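Local coordinates for N-(5'-phosphoribosyl)anthranilate isomerase (Jonesia denitrificans, PDB 4WUI), which probably catalyses the isomerisation of N-(5-phospho-beta-D-ribosyl)anthranilate to 1-(2-carboxyphenylamino)-1-deoxy-D-ribulose 5-phosphate, the third step from chorismate to tryptophan, at residues T55-L60 and G78-Q83; T107-S112 and L127-A132; H136-A141 and T168-W173. All coordinates share one frame; numbering follows the deposited sequence.

In the fold
The protein is a TIM barrel of eight parallel strands, and the three contacts sample it from its wall to its outer layer. Interactions 1 and 2 each join two adjacent strands of that wall and lie on opposite sides of the chain's centre. Residues 55-60 and 78-83 form a buried contact of backbone bonds, two hydroxyls and aliphatic packing. Interaction 2 is only partly buried, lies where two strands end, and has Asp128 beside a bound citrate. Interaction 3 is farther out, about 17 Å between its centre and the chain's; there a tryptophan, a phenylalanine, two threonines and a water replace strand pairing. It touches interaction 2 through Ala132 and Asp139.

Interaction 1: residues T55-L60 and G78-Q83; sequences TIDTVL and GVSVLQ
Thr58 and Ser80 trade bonds between backbone and hydroxyl where strands 57-62 and 81-84 start to pair. The Thr58 side chain runs from CB, 4.1 Å from Ser80 OG, to OG1, which accepts Ser80 N at 3.0 Å. Its chi1 of 58° sets OG1 between the backbone N and the carbonyl carbon, facing Ser80, while CG2 is anti to the carbonyl carbon. In return Thr58 N donates to Ser80 OG at 3.0 Å. Thr58 O receives Val81 N and, weakly, Ser80 N. An alanine in place of Thr58 would probably leave Ser80 N to that weak bond and allow the turn into strand 81-84 to shift. Parallel pairing continues through Leu60, whose N donates to Val81 O and whose O accepts Gln83 N in a nearly straight bond (2.8 Å, 172°). On one face of the sheet Val59 and Val81 lie side by side, and Val59 CG1 also reaches Gln83 CB at 3.5 Å; Gln83 OE1 is bound by Lys7. On the other face Leu60 CD2 meets Leu82 CD1 (4.0 Å), and Leu60 CB meets Val79 CG2 (3.8 Å) of the preceding loop, next to helix 67-77 of this beta-alpha-beta unit. The chemistry implies that the two hydroxyls bind backbone N-H groups where the strand pair opens, ahead of the regular bonds, while aliphatic groups flank the rest.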
ATOM      1  N   THR A  55      11.375   8.080   9.155  1.00 12.57           N
ATOM      2  CA  THR A  55      10.252   8.905   8.674  1.00 11.93           C
ATOM      3  C   THR A  55       9.318   8.167   7.733  1.00 11.55           C
ATOM      4  O   THR A  55       8.329   8.749   7.236  1.00 12.62           O
ATOM      5  CB  THR A  55      10.720  10.205   8.009  1.00 13.11           C
ATOM      6  OG1 THR A  55      11.209   9.937   6.690  1.00 13.74           O
ATOM      7  CG2 THR A  55      11.761  10.904   8.851  1.00 14.29           C
ATOM      8  N   ILE A  56       9.634   6.897   7.477  1.00 10.44           N
ATOM      9  CA  ILE A  56       8.849   6.063   6.577  1.00  9.85           C
ATOM     10  C   ILE A  56       8.501   4.755   7.270  1.00  9.15           C
ATOM     11  O   ILE A  56       9.386   4.097   7.810  1.00 10.84           O
ATOM     12  CB  ILE A  56       9.612   5.782   5.257  1.00 10.11           C
ATOM     13  CG1 ILE A  56       9.832   7.086   4.487  1.00 11.05           C
ATOM     14  CG2 ILE A  56       8.882   4.759   4.391  1.00 10.80           C
ATOM     15  CD1 ILE A  56      10.539   6.929   3.146  1.00 12.16           C
ATOM     16  N   ASP A  57       7.223   4.376   7.253  1.00  8.45           N
ATOM     17  CA  ASP A  57       6.829   3.059   7.691  1.00  8.49           C
ATOM     18  C   ASP A  57       7.207   2.030   6.623  1.00  8.22           C
ATOM     19  O   ASP A  57       6.796   2.149   5.473  1.00  9.26           O
ATOM     20  CB  ASP A  57       5.295   3.025   7.898  1.00  8.64           C
ATOM     21  CG  ASP A  57       4.803   3.822   9.081  1.00  8.91           C
ATOM     22  OD1 ASP A  57       5.537   3.933  10.067  1.00  9.61           O
ATOM     23  OD2 ASP A  57       3.644   4.295   9.038  1.00  9.51           O
ATOM     24  N   THR A  58       7.969   1.023   7.012  1.00  8.05           N
ATOM     25  CA  THR A  58       8.264  -0.079   6.116  1.00  8.58           C
ATOM     26  C   THR A  58       7.206  -1.168   6.285  1.00  7.94           C
ATOM     27  O   THR A  58       6.791  -1.492   7.397  1.00  8.60           O
ATOM     28  CB  THR A  58       9.668  -0.619   6.389  1.00  9.30           C
ATOM     29  OG1 THR A  58       9.753  -1.036   7.751  1.00 10.22           O
ATOM     30  CG2 THR A  58      10.744   0.400   6.055  1.00 10.40           C
ATOM     31  N   VAL A  59       6.785  -1.739   5.160  1.00  7.59           N
ATOM     32  CA  VAL A  59       5.673  -2.658   5.129  1.00  7.79           C
ATOM     33  C   VAL A  59       6.079  -3.911   4.377  1.00  7.90           C
ATOM     34  O   VAL A  59       6.473  -3.843   3.212  1.00  8.93           O
ATOM     35  CB  VAL A  59       4.442  -2.011   4.442  1.00  7.86           C
ATOM     36  CG1 VAL A  59       3.243  -2.945   4.532  1.00  8.11           C
ATOM     37  CG2 VAL A  59       4.128  -0.638   5.028  1.00  8.08           C
ATOM     38  N   LEU A  60       5.970  -5.063   5.032  1.00  8.06           N
ATOM     39  CA  LEU A  60       6.118  -6.360   4.378  1.00  7.82           C
ATOM     40  C   LEU A  60       4.762  -6.743   3.826  1.00  7.61           C
ATOM     41  O   LEU A  60       3.787  -6.838   4.577  1.00  8.40           O
ATOM     42  CB  LEU A  60       6.602  -7.419   5.365  1.00  8.18           C
ATOM     43  CG  LEU A  60       6.641  -8.835   4.823  1.00  8.89           C
ATOM     44  CD1 LEU A  60       7.686  -8.952   3.700  1.00  9.67           C
ATOM     45  CD2 LEU A  60       6.948  -9.831   5.905  1.00  9.23           C
ATOM     46  N   GLY A  78      12.530  -6.843  10.221  1.00 12.00           N
ATOM     47  CA  GLY A  78      12.502  -5.599  10.954  1.00 12.11           C
ATOM     48  C   GLY A  78      11.535  -4.552  10.411  1.00 10.58           C
ATOM     49  O   GLY A  78      11.650  -3.371  10.777  1.00 11.66           O
ATOM     50  N   VAL A  79      10.566  -4.954   9.593  1.00  9.61           N
ATOM     51  CA  VAL A  79       9.587  -4.011   9.076  1.00  9.11           C
ATOM     52  C   VAL A  79       8.694  -3.459  10.207  1.00  9.32           C
ATOM     53  O   VAL A  79       8.519  -4.057  11.270  1.00 10.46           O
ATOM     54  CB  VAL A  79       8.712  -4.617   7.985  1.00  9.14           C
ATOM     55  CG1 VAL A  79       9.540  -4.954   6.743  1.00  9.47           C
ATOM     56  CG2 VAL A  79       7.914  -5.814   8.499  1.00  9.29           C
ATOM     57  N   SER A  80       8.079  -2.321   9.924  1.00  9.19           N
ATOM     58  CA  SER A  80       7.118  -1.694  10.824  1.00  9.91           C
ATOM     59  C   SER A  80       5.760  -2.407  10.791  1.00  8.88           C
ATOM     60  O   SER A  80       5.067  -2.464  11.811  1.00  9.33           O
ATOM     61  CB  SER A  80       6.895  -0.217  10.408  1.00 11.57           C
ATOM     62  OG  SER A  80       8.057   0.518   9.998  1.00 13.76           O
ATOM     63  N   VAL A  81       5.329  -2.835   9.614  1.00  8.14           N
ATOM     64  CA  VAL A  81       3.954  -3.260   9.359  1.00  7.82           C
ATOM     65  C   VAL A  81       3.950  -4.554   8.540  1.00  7.43           C
ATOM     66  O   VAL A  81       4.759  -4.703   7.628  1.00  7.87           O
ATOM     67  CB  VAL A  81       3.194  -2.185   8.554  1.00  8.14           C
ATOM     68  CG1 VAL A  81       1.799  -2.617   8.174  1.00  9.06           C
ATOM     69  CG2 VAL A  81       3.162  -0.847   9.268  1.00  9.01           C
ATOM     70  N   LEU A  82       3.018  -5.443   8.870  1.00  7.78           N
ATOM     71  CA  LEU A  82       2.701  -6.619   8.058  1.00  7.63           C
ATOM     72  C   LEU A  82       1.388  -6.392   7.335  1.00  7.36           C
ATOM     73  O   LEU A  82       0.350  -6.233   7.990  1.00  8.12           O
ATOM     74  CB  LEU A  82       2.625  -7.854   8.956  1.00  8.01           C
ATOM     75  CG  LEU A  82       2.197  -9.156   8.275  1.00  9.03           C
ATOM     76  CD1 LEU A  82       3.150  -9.565   7.165  1.00  9.49           C
ATOM     77  CD2 LEU A  82       2.090 -10.277   9.298  1.00 10.32           C
ATOM     78  N   GLN A  83       1.409  -6.357   5.993  1.00  7.41           N
ATOM     79  CA  GLN A  83       0.235  -6.172   5.172  1.00  7.60           C
ATOM     80  C   GLN A  83      -0.146  -7.501   4.510  1.00  7.94           C
ATOM     81  O   GLN A  83       0.668  -8.100   3.794  1.00  8.75           O
ATOM     82  CB  GLN A  83       0.461  -5.096   4.091  1.00  7.79           C
ATOM     83  CG  GLN A  83      -0.702  -4.907   3.166  1.00  8.26           C
ATOM     84  CD  GLN A  83      -0.433  -3.923   2.058  1.00  8.91           C
ATOM     85  OE1 GLN A  83       0.147  -2.862   2.285  1.00  9.78           O
ATOM     86  NE2 GLN A  83      -0.853  -4.260   0.848  1.00 10.07           N
TER

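Interaction 2: residues T107-S112 and L127-A132; sequences TSLSAS and LDAPQA
Leu109, just past the end of strand 103-108, crosses Leu127 of strand 124-128 at about a right angle. The CG of Leu109 stands anti to its carbonyl carbon (chi1 -79°), and its CG and CD2 face the CD1 methyl of Leu127. CD2 also approaches Leu127 CD2 at 3.8 Å. Leu127 is modelled in two conformers, so the fine detail of this packing, including an unusually tight methyl pair, is doubtful. The other branch of Leu109, CD1, lies 4.2 Å from Ala129 CB. Thr107 runs alongside Leu127 on the same face of the sheet, with its CG2 methyl 3.9 Å from Leu127 CD1 in the conformer given. Ser108 and Asp128 occupy the other face: Ser108 CB comes within 3.3 Å of Asp128 O, and Asp128 OD1, in one of two modelled conformers, is hydrogen-bonded to a citrate that probably came from the crystallisation liquor. Two backbone bonds join the segments, from Asp128 N to Thr107 O at 2.9 Å and from Leu109 N to Asp128 O at 3.1 Å. Beyond the strands, residues 109-111 wind into a 3-10 segment, while residues 129-132 make a type I turn. The site lies at the C-terminal rim of the barrel wall, the end at which TIM-barrel enzymes place their active sites. No helix occurs among residues 113-126, which connect the two segments. On the far side, Leu127 pairs through its backbone with strand 152-155, touches Trp152, and shares Leu143 with Ala129.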
ATOM      1  N   THR A 107      -8.062  -5.734   0.818  1.00 21.07           N
ATOM      2  CA  THR A 107      -9.177  -6.388   0.156  1.00 23.72           C
ATOM      3  C   THR A 107      -9.572  -5.614  -1.080  1.00 23.26           C
ATOM      4  O   THR A 107      -9.026  -4.568  -1.390  1.00 23.08           O
ATOM      5  CB  THR A 107     -10.397  -6.499   1.086  1.00 26.41           C
ATOM      6  OG1 THR A 107     -11.383  -7.362   0.500  1.00 27.91           O
ATOM      7  CG2 THR A 107     -11.000  -5.141   1.409  1.00 27.58           C
ATOM      8  N   SER A 108     -10.537  -6.123  -1.812  1.00 24.21           N
ATOM      9  CA  SER A 108     -10.961  -5.385  -2.978  1.00 25.58           C
ATOM     10  C   SER A 108     -12.441  -5.307  -2.997  1.00 25.73           C
ATOM     11  O   SER A 108     -13.110  -6.098  -2.373  1.00 25.38           O
ATOM     12  CB  SER A 108     -10.460  -6.059  -4.213  1.00 26.85           C
ATOM     13  OG  SER A 108     -11.057  -7.318  -4.256  1.00 27.97           O
ATOM     14  N   LEU A 109     -12.979  -4.329  -3.706  1.00 26.67           N
ATOM     15  CA  LEU A 109     -14.413  -4.159  -3.635  1.00 28.92           C
ATOM     16  C   LEU A 109     -15.183  -5.289  -4.249  1.00 29.42           C
ATOM     17  O   LEU A 109     -16.291  -5.595  -3.796  1.00 29.61           O
ATOM     18  CB  LEU A 109     -14.838  -2.842  -4.256  1.00 30.91           C
ATOM     19  CG  LEU A 109     -14.612  -1.672  -3.306  1.00 32.56           C
ATOM     20  CD1 LEU A 109     -15.043  -0.416  -3.988  1.00 32.99           C
ATOM     21  CD2 LEU A 109     -15.381  -1.822  -1.979  1.00 33.13           C
ATOM     22  N   SER A 110     -14.594  -5.938  -5.249  1.00 29.57           N
ATOM     23  CA  SER A 110     -15.278  -7.031  -5.931  1.00 30.29           C
ATOM     24  C   SER A 110     -15.408  -8.237  -5.015  1.00 30.19           C
ATOM     25  O   SER A 110     -16.190  -9.145  -5.293  1.00 30.45           O
ATOM     26  CB  SER A 110     -14.535  -7.427  -7.209  1.00 31.33           C
ATOM     27  OG  SER A 110     -13.180  -7.727  -6.923  1.00 32.18           O
ATOM     28  N   ALA A 111     -14.652  -8.258  -3.923  1.00 29.83           N
ATOM     29  CA  ALA A 111     -14.710  -9.385  -2.991  1.00 30.34           C
ATOM     30  C   ALA A 111     -15.806  -9.210  -1.942  1.00 30.96           C
ATOM     31  O   ALA A 111     -15.879  -9.997  -0.996  1.00 30.99           O
ATOM     32  CB  ALA A 111     -13.368  -9.575  -2.303  1.00 30.31           C
ATOM     33  N   SER A 112     -16.641  -8.186  -2.109  1.00 31.90           N
ATOM     34  CA  SER A 112     -17.662  -7.832  -1.107  1.00 32.56           C
ATOM     35  C   SER A 112     -17.111  -7.876   0.339  1.00 30.67           C
ATOM     36  O   SER A 112     -17.615  -8.589   1.210  1.00 30.44           O
ATOM     37  CB  SER A 112     -18.872  -8.759  -1.264  1.00 34.48           C
ATOM     38  OG  SER A 112     -19.989  -8.308  -0.512  1.00 35.82           O
ATOM     39  N   LEU A 127      -8.212  -0.813   0.549  0.66  9.66           N
ATOM     40  CA  LEU A 127      -9.333  -1.148  -0.314  0.66  9.79           C
ATOM     41  C   LEU A 127      -8.948  -0.888  -1.757  0.66 10.38           C
ATOM     42  O   LEU A 127      -8.692   0.261  -2.134  0.66 10.44           O
ATOM     43  CB  LEU A 127     -10.540  -0.309   0.059  0.66 10.85           C
ATOM     44  CG  LEU A 127     -11.816  -0.562  -0.711  0.66 12.77           C
ATOM     45  CD1 LEU A 127     -12.229  -2.011  -0.569  0.66 13.95           C
ATOM     46  CD2 LEU A 127     -12.906   0.407  -0.189  0.66 13.53           C
ATOM     47  N   ASP A 128      -8.935  -1.945  -2.562  0.66 12.06           N
ATOM     48  CA  ASP A 128      -8.530  -1.831  -3.968  0.66 14.28           C
ATOM     49  C   ASP A 128      -9.758  -1.839  -4.851  0.66 14.13           C
ATOM     50  O   ASP A 128     -10.589  -2.779  -4.820  0.66 15.31           O
ATOM     51  CB  ASP A 128      -7.593  -2.976  -4.349  0.66 16.76           C
ATOM     52  CG  ASP A 128      -6.918  -2.795  -5.710  0.66 19.07           C
ATOM     53  OD1 ASP A 128      -6.521  -1.668  -6.041  0.66 19.07           O
ATOM     54  OD2 ASP A 128      -6.745  -3.797  -6.430  0.66 21.43           O
ATOM     55  N   ALA A 129      -9.847  -0.792  -5.660  1.00 13.96           N
ATOM     56  CA  ALA A 129     -10.968  -0.531  -6.554  1.00 14.91           C
ATOM     57  C   ALA A 129     -10.391  -0.371  -7.961  1.00 15.78           C
ATOM     58  O   ALA A 129     -10.378   0.720  -8.523  1.00 16.57           O
ATOM     59  CB  ALA A 129     -11.674   0.734  -6.141  1.00 17.02           C
ATOM     60  N   PRO A 130      -9.840  -1.449  -8.525  1.00 18.39           N
ATOM     61  CA  PRO A 130      -9.077  -1.391  -9.782  1.00 21.36           C
ATOM     62  C   PRO A 130      -9.818  -0.845 -10.995  1.00 24.03           C
ATOM     63  O   PRO A 130      -9.130  -0.352 -11.906  1.00 25.90           O
ATOM     64  CB  PRO A 130      -8.670  -2.853 -10.000  1.00 21.84           C
ATOM     65  CG  PRO A 130      -9.610  -3.630  -9.231  1.00 21.22           C
ATOM     66  CD  PRO A 130      -9.884  -2.829  -8.014  1.00 19.58           C
ATOM     67  N   GLN A 131     -11.146  -0.897 -11.039  1.00 24.18           N
ATOM     68  CA  GLN A 131     -11.841  -0.403 -12.236  1.00 26.24           C
ATOM     69  C   GLN A 131     -12.219   1.075 -12.141  1.00 23.97           C
ATOM     70  O   GLN A 131     -12.588   1.683 -13.149  1.00 23.96           O
ATOM     71  CB  GLN A 131     -13.084  -1.255 -12.527  1.00 31.24           C
ATOM     72  CG  GLN A 131     -12.759  -2.708 -12.844  1.00 35.89           C
ATOM     73  CD  GLN A 131     -11.632  -2.836 -13.860  1.00 39.74           C
ATOM     74  OE1 GLN A 131     -11.647  -2.181 -14.903  1.00 41.21           O
ATOM     75  NE2 GLN A 131     -10.637  -3.666 -13.547  1.00 41.04           N
ATOM     76  N   ALA A 132     -12.119   1.662 -10.952  1.00 22.26           N
ATOM     77  CA  ALA A 132     -12.577   3.038 -10.754  1.00 21.02           C
ATOM     78  C   ALA A 132     -11.808   4.054 -11.593  1.00 21.51           C
ATOM     79  O   ALA A 132     -12.325   5.117 -11.868  1.00 20.71           O
ATOM     80  CB  ALA A 132     -12.546   3.414  -9.285  1.00 20.71           C
TER

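Interaction 3: residues H136-A141 and T168-W173; sequences HTWDFA and TTTSPW
In the outer layer of the barrel, the loop after strand 124-128 rests on the C-terminal end of helix 163-170, with Trp138 and Phe140 against Thr169 and Thr170. Trp138 points its indole N-H at Thr170: NE1 donates to OG1 at 3.1 Å with an angle of 143°, and the oxygen lies near the ring plane, at the edge. The Thr170 chi1 of -69° places OG1 anti to the carbonyl carbon, where it meets NE1. A water extends the link, donating to Phe140 O at 2.8 Å and also bonded to Thr170 OG1. That hydroxyl is thus tied to both the indole and the loop backbone. Thr169 OG1 sits 3.2 Å from Trp138 CD1, although its hydrogen bond goes back to Asp165 O in the same helix. Phe140 and Thr169 cross at about a right angle. The ring carbon Phe140 CD2 is 3.5 Å from Thr169 CB, and the same carbon meets the CG2 methyl at 3.8 Å. An inverse gamma turn centred on Asp139, closed by a weak bond from Phe140 N to Trp138 O, brings both aromatic residues to the helix while Asp139 points away. The indole is buried, also touching Ala132, Leu154, Leu158 and Ala166, and Trp138 N is held by Asp165 OD2. Past Thr170, Ser171 leaves the helix with positive phi, and the chain proceeds to strand 174-177. Packing of the connection between strands 124-128 and 152-155 on helix 163-170, which follows strand 152-155, belongs to the outer layer of a TIM barrel.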
ATOM      1  N   HIS A 136     -12.204   8.269 -18.333  1.00 27.95           N
ATOM      2  CA  HIS A 136     -11.477   9.540 -18.440  1.00 28.14           C
ATOM      3  C   HIS A 136     -11.376  10.237 -17.095  1.00 24.80           C
ATOM      4  O   HIS A 136     -10.410  10.972 -16.826  1.00 24.90           O
ATOM      5  CB  HIS A 136     -12.182  10.475 -19.431  1.00 32.07           C
ATOM      6  CG  HIS A 136     -11.950  10.130 -20.865  1.00 36.16           C
ATOM      7  ND1 HIS A 136     -11.084   9.134 -21.266  1.00 37.89           N
ATOM      8  CD2 HIS A 136     -12.458  10.668 -21.998  1.00 38.00           C
ATOM      9  CE1 HIS A 136     -11.084   9.059 -22.585  1.00 38.84           C
ATOM     10  NE2 HIS A 136     -11.909   9.981 -23.053  1.00 38.90           N
ATOM     11  N   THR A 137     -12.399  10.047 -16.259  1.00 21.95           N
ATOM     12  CA  THR A 137     -12.407  10.628 -14.933  1.00 19.71           C
ATOM     13  C   THR A 137     -12.687   9.543 -13.887  1.00 18.55           C
ATOM     14  O   THR A 137     -13.283   8.513 -14.205  1.00 20.02           O
ATOM     15  CB  THR A 137     -13.431  11.812 -14.824  1.00 19.84           C
ATOM     16  OG1 THR A 137     -14.770  11.333 -15.011  1.00 20.20           O
ATOM     17  CG2 THR A 137     -13.139  12.906 -15.865  1.00 20.51           C
ATOM     18  N   TRP A 138     -12.255   9.791 -12.652  1.00 16.03           N
ATOM     19  CA  TRP A 138     -12.292   8.810 -11.576  1.00 14.23           C
ATOM     20  C   TRP A 138     -13.736   8.487 -11.196  1.00 12.87           C
ATOM     21  O   TRP A 138     -14.520   9.405 -10.922  1.00 13.05           O
ATOM     22  CB  TRP A 138     -11.549   9.361 -10.370  1.00 14.33           C
ATOM     23  CG  TRP A 138     -11.539   8.457  -9.198  1.00 14.12           C
ATOM     24  CD1 TRP A 138     -12.310   8.592  -8.053  1.00 14.14           C
ATOM     25  CD2 TRP A 138     -10.756   7.280  -9.013  1.00 15.59           C
ATOM     26  NE1 TRP A 138     -12.036   7.574  -7.187  1.00 15.57           N
ATOM     27  CE2 TRP A 138     -11.077   6.756  -7.740  1.00 16.32           C
ATOM     28  CE3 TRP A 138      -9.783   6.628  -9.784  1.00 17.28           C
ATOM     29  CZ2 TRP A 138     -10.466   5.593  -7.244  1.00 18.49           C
ATOM     30  CZ3 TRP A 138      -9.168   5.489  -9.279  1.00 18.91           C
ATOM     31  CH2 TRP A 138      -9.520   4.984  -8.033  1.00 18.84           C
ATOM     32  N   ASP A 139     -14.090   7.201 -11.125  1.00 12.51           N
ATOM     33  CA  ASP A 139     -15.461   6.810 -10.855  1.00 12.99           C
ATOM     34  C   ASP A 139     -15.703   6.817  -9.353  1.00 11.88           C
ATOM     35  O   ASP A 139     -15.687   5.764  -8.701  1.00 12.66           O
ATOM     36  CB  ASP A 139     -15.790   5.457 -11.457  1.00 15.01           C
ATOM     37  CG  ASP A 139     -17.258   5.118 -11.308  1.00 16.66           C
ATOM     38  OD1 ASP A 139     -18.048   5.942 -10.779  1.00 16.29           O
ATOM     39  OD2 ASP A 139     -17.612   4.025 -11.750  1.00 19.46           O
ATOM     40  N   PHE A 140     -15.949   7.996  -8.798  1.00 11.07           N
ATOM     41  CA  PHE A 140     -16.104   8.100  -7.358  1.00 10.94           C
ATOM     42  C   PHE A 140     -17.358   7.386  -6.866  1.00 10.64           C
ATOM     43  O   PHE A 140     -17.450   7.065  -5.670  1.00 11.49           O
ATOM     44  CB  PHE A 140     -15.990   9.524  -6.828  1.00 10.69           C
ATOM     45  CG  PHE A 140     -17.024  10.515  -7.333  1.00 10.10           C
ATOM     46  CD1 PHE A 140     -18.232  10.697  -6.642  1.00 10.02           C
ATOM     47  CD2 PHE A 140     -16.736  11.349  -8.406  1.00 10.04           C
ATOM     48  CE1 PHE A 140     -19.115  11.686  -7.052  1.00 10.60           C
ATOM     49  CE2 PHE A 140     -17.625  12.343  -8.807  1.00 10.35           C
ATOM     50  CZ  PHE A 140     -18.823  12.504  -8.132  1.00 10.20           C
ATOM     51  N   ALA A 141     -18.303   7.075  -7.750  1.00 10.64           N
ATOM     52  CA  ALA A 141     -19.467   6.307  -7.368  1.00 11.18           C
ATOM     53  C   ALA A 141     -19.127   4.911  -6.915  1.00 11.72           C
ATOM     54  O   ALA A 141     -19.912   4.287  -6.192  1.00 12.42           O
ATOM     55  CB  ALA A 141     -20.461   6.238  -8.472  1.00 12.12           C
ATOM     56  N   THR A 168      -9.490  14.159  -4.708  1.00  9.69           N
ATOM     57  CA  THR A 168     -10.466  15.247  -4.593  1.00 10.34           C
ATOM     58  C   THR A 168     -11.878  14.711  -4.411  1.00 10.22           C
ATOM     59  O   THR A 168     -12.654  15.205  -3.591  1.00 11.49           O
ATOM     60  CB  THR A 168     -10.383  16.152  -5.842  1.00 11.44           C
ATOM     61  OG1 THR A 168      -9.102  16.785  -5.913  1.00 12.52           O
ATOM     62  CG2 THR A 168     -11.428  17.243  -5.810  1.00 13.09           C
ATOM     63  N   THR A 169     -12.216  13.690  -5.191  1.00  9.68           N
ATOM     64  CA  THR A 169     -13.582  13.183  -5.238  1.00 10.44           C
ATOM     65  C   THR A 169     -13.895  12.166  -4.151  1.00 10.82           C
ATOM     66  O   THR A 169     -15.023  12.124  -3.681  1.00 12.70           O
ATOM     67  CB  THR A 169     -13.965  12.625  -6.613  1.00 10.87           C
ATOM     68  OG1 THR A 169     -13.149  11.489  -6.928  1.00 10.93           O
ATOM     69  CG2 THR A 169     -13.861  13.694  -7.701  1.00 11.70           C
ATOM     70  N   THR A 170     -12.915  11.352  -3.766  1.00 10.46           N
ATOM     71  CA  THR A 170     -13.120  10.274  -2.824  1.00 10.53           C
ATOM     72  C   THR A 170     -12.609  10.596  -1.397  1.00 10.24           C
ATOM     73  O   THR A 170     -13.045   9.969  -0.439  1.00 10.74           O
ATOM     74  CB  THR A 170     -12.509   8.949  -3.389  1.00 12.14           C
ATOM     75  OG1 THR A 170     -13.304   8.538  -4.516  1.00 15.35           O
ATOM     76  CG2 THR A 170     -12.534   7.818  -2.439  1.00 12.63           C
ATOM     77  N   SER A 171     -11.718  11.573  -1.273  1.00 10.80           N
ATOM     78  CA  SER A 171     -11.215  12.016   0.041  1.00 11.74           C
ATOM     79  C   SER A 171     -10.808  10.831   0.934  1.00 10.44           C
ATOM     80  O   SER A 171     -11.243  10.710   2.058  1.00 11.45           O
ATOM     81  CB  SER A 171     -12.261  12.906   0.746  1.00 14.33           C
ATOM     82  OG  SER A 171     -12.616  14.020  -0.046  1.00 17.00           O
ATOM     83  N   PRO A 172      -9.923   9.959   0.438  1.00 10.05           N
ATOM     84  CA  PRO A 172      -9.516   8.815   1.250  1.00  9.63           C
ATOM     85  C   PRO A 172      -8.602   9.231   2.394  1.00  9.26           C
ATOM     86  O   PRO A 172      -7.929  10.254   2.317  1.00 10.24           O
ATOM     87  CB  PRO A 172      -8.743   7.941   0.263  1.00 10.42           C
ATOM     88  CG  PRO A 172      -8.090   8.971  -0.633  1.00 10.95           C
ATOM     89  CD  PRO A 172      -9.155  10.067  -0.799  1.00 10.64           C
ATOM     90  N   TRP A 173      -8.483   8.392   3.414  1.00  8.83           N
ATOM     91  CA  TRP A 173      -7.563   8.623   4.503  1.00  8.85           C
ATOM     92  C   TRP A 173      -6.108   8.599   4.010  1.00  8.02           C
ATOM     93  O   TRP A 173      -5.245   9.315   4.534  1.00  8.91           O
ATOM     94  CB  TRP A 173      -7.851   7.583   5.599  1.00  9.13           C
ATOM     95  CG  TRP A 173      -7.170   7.743   6.901  1.00 10.29           C
ATOM     96  CD1 TRP A 173      -7.708   8.329   8.003  1.00 11.32           C
ATOM     97  CD2 TRP A 173      -5.873   7.268   7.299  1.00 10.13           C
ATOM     98  NE1 TRP A 173      -6.852   8.252   9.054  1.00 12.12           N
ATOM     99  CE2 TRP A 173      -5.711   7.606   8.660  1.00 10.95           C
ATOM    100  CE3 TRP A 173      -4.859   6.551   6.647  1.00  9.75           C
ATOM    101  CZ2 TRP A 173      -4.568   7.261   9.371  1.00 11.66           C
ATOM    102  CZ3 TRP A 173      -3.721   6.230   7.364  1.00 10.40           C
ATOM    103  CH2 TRP A 173      -3.585   6.582   8.698  1.00 11.48           C
TER
HETATM  104  O   HOH W   1     -16.173   8.162  -3.424  1.00 11.24           O